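Long-range contact in protease LasA (Pseudomonas aeruginosa, PDB 3IT5), which cleaves pentaglycine cross-links of staphylococcal peptidoglycan and degrades host elastin as a secreted zinc metallopeptidase of the M23A family: residues 47-61 with 88-102. Sequence-based numbering, arbitrary orientation.
Sequences ATYSVVAAHAGTVRV and SNGQQVSADTKLGVY
Val51 O takes the Leu99 N-H at 2.8 Å, while Val51 N donates to Gly100 O (3.2 Å); two residues, Leu99 and Gly100, stand opposite the single Val51, which makes a classic beta bulge. Next to it, Ala53 pairs with Thr97 O and Asp96 N. A second group of backbone bonds follows after Ala56: Gly57 exchanges two with Val93, and Val59 bonds to Gln91 O and Gly90 N. From within the type II turn Ser88 to Gln91, Asn89 turns its OD1 to Val61 N (2.8 Å), a side chain taking over from the backbone pairing.

These antiparallel strands belong to the large antiparallel sheet of the M23 peptidase domain, and the Tyr102 side chain is about 5 Å from those of His81 and His120, the probable proton donor/acceptors.

Side-chain polar bonds lie along the same seam. Thr48 OG1 donates to Tyr102 O at 2.9 Å, almost in line with the C=O. Fully extended, Lys98 lays its aliphatic chain past Ser50 and gives NZ to OG at 3.0 Å.

Thr48 CB makes a CH-pi contact over the Tyr102 ring face, 4.0 Å from its centroid. Val59 CG2 meets Val93 CG1 at 3.7 Å, the side chains crossing nearly perpendicularly, and Ala53 CB touches Leu99 CD2.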
loop_
_atom_site.group_PDB
_atom_site.type_symbol
_atom_site.label_atom_id
_atom_site.label_comp_id
_atom_site.label_asym_id
_atom_site.label_seq_id
_atom_site.Cartn_x
_atom_site.Cartn_y
_atom_site.Cartn_z
ATOM N N ALA A 47 9.617 14.520 8.020
ATOM C CA ALA A 47 9.115 13.504 8.940
ATOM C C ALA A 47 8.332 12.441 8.180
ATOM O O ALA A 47 7.591 12.757 7.249
ATOM C CB ALA A 47 8.238 14.153 10.015
ATOM N N THR A 48 8.517 11.181 8.561
ATOM C CA THR A 48 7.807 10.071 7.926
ATOM C C THR A 48 7.019 9.254 8.945
ATOM O O THR A 48 7.256 9.348 10.154
ATOM C CB THR A 48 8.749 9.135 7.139
ATOM O OG1 THR A 48 9.571 8.394 8.047
ATOM C CG2 THR A 48 9.625 9.924 6.156
ATOM N N TYR A 49 6.097 8.437 8.444
ATOM C CA TYR A 49 5.099 7.809 9.301
ATOM C C TYR A 49 5.024 6.290 9.162
ATOM O O TYR A 49 5.691 5.699 8.310
ATOM C CB TYR A 49 3.740 8.505 9.104
ATOM C CG TYR A 49 3.789 9.952 9.557
ATOM C CD1 TYR A 49 3.522 10.293 10.883
ATOM C CD2 TYR A 49 4.144 10.978 8.669
ATOM C CE1 TYR A 49 3.585 11.614 11.316
ATOM C CE2 TYR A 49 4.215 12.307 9.094
ATOM C CZ TYR A 49 3.929 12.614 10.417
ATOM O OH TYR A 49 3.989 13.917 10.849
ATOM N N SER A 50 4.219 5.666 10.020
ATOM C CA SER A 50 4.235 4.211 10.186
ATOM C C SER A 50 3.480 3.458 9.094
ATOM O O SER A 50 2.305 3.743 8.827
ATOM C CB SER A 50 3.688 3.832 11.568
ATOM O OG SER A 50 4.428 4.485 12.590
ATOM N N VAL A 51 4.173 2.506 8.466
ATOM C CA VAL A 51 3.551 1.535 7.567
ATOM C C VAL A 51 3.218 0.254 8.353
ATOM O O VAL A 51 4.071 -0.296 9.057
ATOM C CB VAL A 51 4.467 1.187 6.362
ATOM C CG1 VAL A 51 3.808 0.138 5.461
ATOM C CG2 VAL A 51 4.821 2.440 5.551
ATOM N N VAL A 52 1.976 -0.206 8.237
ATOM C CA VAL A 52 1.541 -1.426 8.918
ATOM C C VAL A 52 1.089 -2.492 7.921
ATOM O O VAL A 52 0.729 -2.179 6.774
ATOM C CB VAL A 52 0.409 -1.165 9.958
ATOM C CG1 VAL A 52 0.791 -0.045 10.936
ATOM C CG2 VAL A 52 -0.908 -0.850 9.264
ATOM N N ALA A 53 1.108 -3.745 8.370
ATOM C CA ALA A 53 0.617 -4.867 7.579
ATOM C C ALA A 53 -0.849 -4.672 7.211
ATOM O O ALA A 53 -1.687 -4.363 8.062
ATOM C CB ALA A 53 0.806 -6.180 8.331
ATOM N N ALA A 54 -1.145 -4.847 5.928
ATOM C CA ALA A 54 -2.505 -4.723 5.429
ATOM C C ALA A 54 -3.347 -5.940 5.806
ATOM O O ALA A 54 -4.576 -5.888 5.766
ATOM C CB ALA A 54 -2.491 -4.523 3.933
ATOM N N HIS A 55 -2.675 -7.026 6.186
ATOM C CA HIS A 55 -3.342 -8.277 6.527
ATOM C C HIS A 55 -2.462 -9.196 7.372
ATOM O O HIS A 55 -1.256 -8.953 7.536
ATOM C CB HIS A 55 -3.743 -9.015 5.247
ATOM C CG HIS A 55 -2.589 -9.321 4.346
ATOM N ND1 HIS A 55 -1.921 -10.525 4.374
ATOM C CD2 HIS A 55 -1.981 -8.577 3.392
ATOM C CE1 HIS A 55 -0.951 -10.510 3.477
ATOM N NE2 HIS A 55 -0.963 -9.336 2.870
ATOM N N ALA A 56 -3.089 -10.253 7.888
ATOM C CA ALA A 56 -2.402 -11.351 8.556
ATOM C C ALA A 56 -1.556 -12.149 7.570
ATOM O O ALA A 56 -1.937 -12.321 6.410
ATOM C CB ALA A 56 -3.418 -12.275 9.233
ATOM N N GLY A 57 -0.410 -12.632 8.042
ATOM C CA GLY A 57 0.466 -13.469 7.232
ATOM C C GLY A 57 1.907 -13.475 7.698
ATOM O O GLY A 57 2.212 -13.073 8.831
ATOM N N THR A 58 2.792 -13.927 6.812
ATOM C CA THR A 58 4.207 -14.102 7.141
ATOM C C THR A 58 5.071 -13.017 6.507
ATOM O O THR A 58 4.921 -12.706 5.320
ATOM C CB THR A 58 4.726 -15.478 6.685
ATOM O OG1 THR A 58 3.831 -16.504 7.122
ATOM C CG2 THR A 58 6.128 -15.758 7.238
ATOM N N VAL A 59 5.987 -12.475 7.306
ATOM C CA VAL A 59 6.921 -11.439 6.858
ATOM C C VAL A 59 8.153 -12.032 6.171
ATOM O O VAL A 59 8.714 -13.038 6.619
ATOM C CB VAL A 59 7.375 -10.533 8.040
ATOM C CG1 VAL A 59 8.477 -9.552 7.602
ATOM C CG2 VAL A 59 6.190 -9.773 8.618
ATOM N N ARG A 60 8.539 -11.410 5.063
ATOM C CA ARG A 60 9.866 -11.575 4.495
ATOM C C ARG A 60 10.514 -10.200 4.431
ATOM O O ARG A 60 9.990 -9.297 3.779
ATOM C CB ARG A 60 9.798 -12.197 3.093
ATOM C CG ARG A 60 11.147 -12.238 2.335
ATOM C CD ARG A 60 12.080 -13.323 2.887
ATOM N NE ARG A 60 13.209 -13.685 2.016
ATOM C CZ ARG A 60 13.217 -13.638 0.681
ATOM N NH1 ARG A 60 12.145 -13.255 -0.004
ATOM N NH2 ARG A 60 14.307 -14.003 0.016
ATOM N N VAL A 61 11.638 -10.032 5.125
ATOM C CA VAL A 61 12.437 -8.820 4.970
ATOM C C VAL A 61 13.443 -9.051 3.838
ATOM O O VAL A 61 14.494 -9.680 4.029
ATOM C CB VAL A 61 13.129 -8.375 6.287
ATOM C CG1 VAL A 61 13.920 -7.078 6.080
ATOM C CG2 VAL A 61 12.096 -8.174 7.393
ATOM N N SER A 88 10.855 -9.314 11.384
ATOM C CA SER A 88 11.883 -10.278 10.973
ATOM C C SER A 88 11.367 -11.327 9.992
ATOM O O SER A 88 10.158 -11.501 9.834
ATOM C CB SER A 88 12.469 -10.989 12.201
ATOM O OG SER A 88 12.930 -10.059 13.163
ATOM N N ASN A 89 12.301 -12.021 9.343
ATOM C CA ASN A 89 11.993 -13.159 8.488
ATOM C C ASN A 89 11.270 -14.246 9.273
ATOM O O ASN A 89 11.741 -14.669 10.328
ATOM C CB ASN A 89 13.273 -13.734 7.871
ATOM C CG ASN A 89 13.842 -12.855 6.769
ATOM O OD1 ASN A 89 13.103 -12.309 5.943
ATOM N ND2 ASN A 89 15.165 -12.720 6.747
ATOM N N GLY A 90 10.123 -14.683 8.759
ATOM C CA GLY A 90 9.345 -15.740 9.397
ATOM C C GLY A 90 8.371 -15.245 10.453
ATOM O O GLY A 90 7.597 -16.031 11.004
ATOM N N GLN A 91 8.405 -13.945 10.739
ATOM C CA GLN A 91 7.515 -13.358 11.737
ATOM C C GLN A 91 6.077 -13.314 11.247
ATOM O O GLN A 91 5.764 -12.673 10.241
ATOM C CB GLN A 91 7.973 -11.953 12.149
ATOM C CG GLN A 91 7.024 -11.257 13.139
ATOM C CD GLN A 91 7.620 -10.009 13.766
ATOM O OE1 GLN A 91 8.790 -9.684 13.546
ATOM N NE2 GLN A 91 6.812 -9.297 14.550
ATOM N N GLN A 92 5.200 -13.994 11.975
ATOM C CA GLN A 92 3.784 -13.919 11.686
ATOM C C GLN A 92 3.229 -12.626 12.282
ATOM O O GLN A 92 3.597 -12.239 13.395
ATOM C CB GLN A 92 3.043 -15.160 12.201
ATOM C CG GLN A 92 3.736 -16.514 11.901
ATOM C CD GLN A 92 3.930 -16.831 10.407
ATOM O OE1 GLN A 92 3.222 -16.315 9.543
ATOM N NE2 GLN A 92 4.891 -17.704 10.114
ATOM N N VAL A 93 2.359 -11.963 11.518
ATOM C CA VAL A 93 1.810 -10.651 11.865
ATOM C C VAL A 93 0.317 -10.580 11.531
ATOM O O VAL A 93 -0.196 -11.396 10.763
ATOM C CB VAL A 93 2.535 -9.492 11.102
ATOM C CG1 VAL A 93 3.992 -9.352 11.552
ATOM C CG2 VAL A 93 2.437 -9.684 9.588
ATOM N N SER A 94 -0.361 -9.585 12.096
ATOM C CA SER A 94 -1.771 -9.325 11.818
ATOM C C SER A 94 -1.894 -7.990 11.085
ATOM O O SER A 94 -0.947 -7.198 11.061
ATOM C CB SER A 94 -2.551 -9.252 13.131
ATOM O OG SER A 94 -2.258 -10.360 13.964
ATOM N N ALA A 95 -3.059 -7.730 10.499
ATOM C CA ALA A 95 -3.359 -6.394 10.013
ATOM C C ALA A 95 -3.058 -5.419 11.145
ATOM O O ALA A 95 -3.377 -5.693 12.304
ATOM C CB ALA A 95 -4.813 -6.284 9.576
ATOM N N ASP A 96 -2.397 -4.315 10.805
ATOM C CA ASP A 96 -2.109 -3.228 11.746
ATOM C C ASP A 96 -0.845 -3.450 12.592
ATOM O O ASP A 96 -0.620 -2.735 13.570
ATOM C CB ASP A 96 -3.330 -2.920 12.635
ATOM C CG ASP A 96 -3.539 -1.429 12.863
ATOM O OD1 ASP A 96 -3.209 -0.623 11.966
ATOM O OD2 ASP A 96 -4.060 -1.065 13.938
ATOM N N THR A 97 -0.023 -4.432 12.213
ATOM C CA THR A 97 1.283 -4.623 12.850
ATOM C C THR A 97 2.290 -3.694 12.183
ATOM O O THR A 97 2.533 -3.802 10.983
ATOM C CB THR A 97 1.787 -6.089 12.763
ATOM O OG1 THR A 97 0.909 -6.953 13.495
ATOM C CG2 THR A 97 3.198 -6.206 13.348
ATOM N N LYS A 98 2.879 -2.787 12.960
ATOM C CA LYS A 98 3.837 -1.833 12.405
ATOM C C LYS A 98 5.059 -2.541 11.824
ATOM O O LYS A 98 5.767 -3.256 12.530
ATOM C CB LYS A 98 4.248 -0.787 13.448
ATOM C CG LYS A 98 5.299 0.204 12.959
ATOM C CD LYS A 98 5.441 1.381 13.923
ATOM C CE LYS A 98 6.625 2.277 13.550
ATOM N NZ LYS A 98 6.616 3.533 14.363
ATOM N N LEU A 99 5.289 -2.331 10.531
ATOM C CA LEU A 99 6.416 -2.939 9.817
ATOM C C LEU A 99 7.648 -2.043 9.840
ATOM O O LEU A 99 8.777 -2.518 9.678
ATOM C CB LEU A 99 6.025 -3.234 8.365
ATOM C CG LEU A 99 4.749 -4.047 8.112
ATOM C CD1 LEU A 99 4.566 -4.303 6.616
ATOM C CD2 LEU A 99 4.775 -5.364 8.879
ATOM N N GLY A 100 7.415 -0.742 10.021
ATOM C CA GLY A 100 8.478 0.253 10.051
ATOM C C GLY A 100 7.949 1.631 9.695
ATOM O O GLY A 100 6.889 2.053 10.172
ATOM N N VAL A 101 8.698 2.335 8.851
ATOM C CA VAL A 101 8.281 3.638 8.337
ATOM C C VAL A 101 8.573 3.682 6.850
ATOM O O VAL A 101 9.355 2.863 6.353
ATOM C CB VAL A 101 9.022 4.811 9.043
ATOM C CG1 VAL A 101 8.530 4.988 10.481
ATOM C CG2 VAL A 101 10.540 4.599 9.018
ATOM N N TYR A 102 7.944 4.607 6.127
ATOM C CA TYR A 102 8.418 4.890 4.778
ATOM C C TYR A 102 9.632 5.810 4.863
ATOM O O TYR A 102 9.775 6.570 5.821
ATOM C CB TYR A 102 7.316 5.403 3.835
ATOM C CG TYR A 102 6.605 6.687 4.213
ATOM C CD1 TYR A 102 7.157 7.932 3.910
ATOM C CD2 TYR A 102 5.349 6.655 4.818
ATOM C CE1 TYR A 102 6.493 9.114 4.235
ATOM C CE2 TYR A 102 4.673 7.831 5.144
ATOM C CZ TYR A 102 5.250 9.054 4.851
ATOM O OH TYR A 102 4.588 10.214 5.174
HETATM O O HOH W 1 6.073 12.347 5.161
#